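PDB 4C6S: disease resistance protein RRS1 from Arabidopsis thaliana, which acts as a W-box-binding transcription factor and as a disease resistance protein that pairs with RPS4 to recognise the bacterial effectors AvrRps4 and PopP2. Local coordinates for residues V38-D43 and D76-V81. Numbering follows the deposited sequence.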
loop_
_atom_site.group_PDB
_atom_site.type_symbol
_atom_site.label_atom_id
_atom_site.label_comp_id
_atom_site.label_asym_id
_atom_site.label_seq_id
_atom_site.Cartn_x
_atom_site.Cartn_y
_atom_site.Cartn_z
ATOM N N VAL A 38 -1.218 -2.926 -16.156
ATOM C CA VAL A 38 -0.350 -2.456 -17.229
ATOM C C VAL A 38 0.449 -1.251 -16.754
ATOM O O VAL A 38 -0.117 -0.246 -16.315
ATOM C CB VAL A 38 -1.153 -2.077 -18.478
ATOM C CG1 VAL A 38 -0.248 -1.414 -19.514
ATOM C CG2 VAL A 38 -1.807 -3.306 -19.060
ATOM N N ASP A 39 1.771 -1.371 -16.836
ATOM C CA ASP A 39 2.702 -0.309 -16.460
ATOM C C ASP A 39 2.879 0.577 -17.688
ATOM O O ASP A 39 3.397 0.120 -18.700
ATOM C CB ASP A 39 4.036 -0.967 -16.046
ATOM C CG ASP A 39 5.133 0.034 -15.680
ATOM O OD1 ASP A 39 4.992 1.243 -15.953
ATOM O OD2 ASP A 39 6.168 -0.413 -15.136
ATOM N N VAL A 40 2.469 1.845 -17.609
ATOM C CA VAL A 40 2.492 2.715 -18.787
ATOM C C VAL A 40 3.904 3.197 -19.118
ATOM O O VAL A 40 4.112 3.858 -20.134
ATOM C CB VAL A 40 1.555 3.953 -18.639
ATOM C CG1 VAL A 40 0.111 3.514 -18.429
ATOM C CG2 VAL A 40 2.014 4.835 -17.484
ATOM N N ASP A 41 4.866 2.868 -18.259
ATOM C CA ASP A 41 6.243 3.322 -18.446
ATOM C C ASP A 41 7.068 2.370 -19.307
ATOM O O ASP A 41 8.252 2.607 -19.540
ATOM C CB ASP A 41 6.940 3.513 -17.097
ATOM C CG ASP A 41 6.475 4.754 -16.372
ATOM O OD1 ASP A 41 6.159 5.749 -17.055
ATOM O OD2 ASP A 41 6.435 4.735 -15.128
ATOM N N ILE A 42 6.457 1.286 -19.769
ATOM C CA ILE A 42 7.196 0.330 -20.588
ATOM C C ILE A 42 7.381 0.844 -22.019
ATOM O O ILE A 42 6.706 1.786 -22.437
ATOM C CB ILE A 42 6.590 -1.102 -20.535
ATOM C CG1 ILE A 42 5.080 -1.099 -20.743
ATOM C CG2 ILE A 42 6.831 -1.724 -19.172
ATOM C CD1 ILE A 42 4.621 -0.725 -22.098
ATOM N N ASP A 43 8.308 0.235 -22.753
ATOM C CA ASP A 43 8.543 0.586 -24.149
ATOM C C ASP A 43 7.273 0.389 -24.970
ATOM O O ASP A 43 6.481 -0.509 -24.682
ATOM C CB ASP A 43 9.673 -0.276 -24.713
ATOM C CG ASP A 43 9.549 -1.729 -24.300
ATOM O OD1 ASP A 43 10.075 -2.094 -23.227
ATOM O OD2 ASP A 43 8.916 -2.504 -25.042
ATOM N N ASP A 76 1.734 12.058 -22.858
ATOM C CA ASP A 76 2.944 11.256 -22.917
ATOM C C ASP A 76 2.702 9.792 -22.538
ATOM O O ASP A 76 3.282 8.887 -23.143
ATOM C CB ASP A 76 4.006 11.860 -22.000
ATOM C CG ASP A 76 5.330 11.142 -22.095
ATOM O OD1 ASP A 76 5.708 10.729 -23.214
ATOM O OD2 ASP A 76 5.993 10.987 -21.048
ATOM N N LYS A 77 1.842 9.561 -21.548
ATOM C CA LYS A 77 1.741 8.235 -20.941
ATOM C C LYS A 77 0.342 7.639 -20.891
ATOM O O LYS A 77 0.194 6.423 -20.945
ATOM C CB LYS A 77 2.287 8.266 -19.511
ATOM C CG LYS A 77 3.783 8.455 -19.398
ATOM C CD LYS A 77 4.238 8.308 -17.955
ATOM C CE LYS A 77 5.708 8.673 -17.792
ATOM N NZ LYS A 77 6.191 8.356 -16.409
ATOM N N PHE A 78 -0.680 8.473 -20.739
ATOM C CA PHE A 78 -2.014 7.931 -20.484
ATOM C C PHE A 78 -3.010 8.084 -21.637
ATOM O O PHE A 78 -3.984 7.337 -21.700
ATOM C CB PHE A 78 -2.575 8.477 -19.168
ATOM C CG PHE A 78 -1.961 7.834 -17.941
ATOM C CD1 PHE A 78 -2.487 6.657 -17.420
ATOM C CD2 PHE A 78 -0.841 8.384 -17.336
ATOM C CE1 PHE A 78 -1.939 6.045 -16.284
ATOM C CE2 PHE A 78 -0.265 7.775 -16.211
ATOM C CZ PHE A 78 -0.818 6.601 -15.684
ATOM N N ALA A 79 -2.770 9.025 -22.549
ATOM C CA ALA A 79 -3.626 9.140 -23.731
ATOM C C ALA A 79 -3.741 7.796 -24.454
ATOM O O ALA A 79 -4.810 7.437 -24.939
ATOM C CB ALA A 79 -3.112 10.211 -24.691
ATOM N N LYS A 80 -2.636 7.056 -24.519
ATOM C CA LYS A 80 -2.632 5.773 -25.210
ATOM C C LYS A 80 -3.479 4.727 -24.481
ATOM O O LYS A 80 -3.909 3.749 -25.094
ATOM C CB LYS A 80 -1.201 5.264 -25.406
ATOM C CG LYS A 80 -0.483 4.916 -24.107
ATOM C CD LYS A 80 0.985 4.597 -24.371
ATOM C CE LYS A 80 1.612 3.877 -23.186
ATOM N NZ LYS A 80 2.507 4.733 -22.370
ATOM N N VAL A 81 -3.724 4.936 -23.185
ATOM C CA VAL A 81 -4.595 4.036 -22.441
ATOM C C VAL A 81 -6.064 4.330 -22.740
ATOM O O VAL A 81 -6.848 3.417 -23.017
ATOM C CB VAL A 81 -4.352 4.115 -20.916
ATOM C CG1 VAL A 81 -5.343 3.231 -20.191
ATOM C CG2 VAL A 81 -2.940 3.673 -20.594
#
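Val40 meets Lys77, Lys80, Phe78 and Val81 where the turn after strand 35-39, outermost in the chain's parallel TIR-domain sheet, packs on helix 74-82, a worked example of an apolar contact accompanied by polar bonds from two lysines. CG2 of Val40 lies over one face of the Phe78 ring in a CH-pi contact, 4.2 Å from the centroid, while Val40 CG1 meets Val81 CG2 at 3.7 Å and also comes near the ring at CE1. Ser11 and Val13 border the same cluster. The lysines reach the turn from the helix in different ways. Lys77 runs extended beyond CG, its CB 4.0 Å from Val40 CG2, and its NZ forms a salt bridge with Asp41 OD1 at 2.7 Å, arriving on the syn side of the carboxylate. The other oxygen, OD2, accepts from the backbone N of Glu14, so both carboxylate oxygens have a donor. Asp39 OD1 steadies the turn itself, closing an Asx turn on the N of Asp41. Lys80, whose ammonium also makes a cation-pi contact with Phe47, bends at its end (chi4 -105°). Lys80 NZ donates to two carbonyl oxygens, Lys77 O at 3.2 Å and, in the carbonyl plane on a lone pair, Val40 O at 2.9 Å.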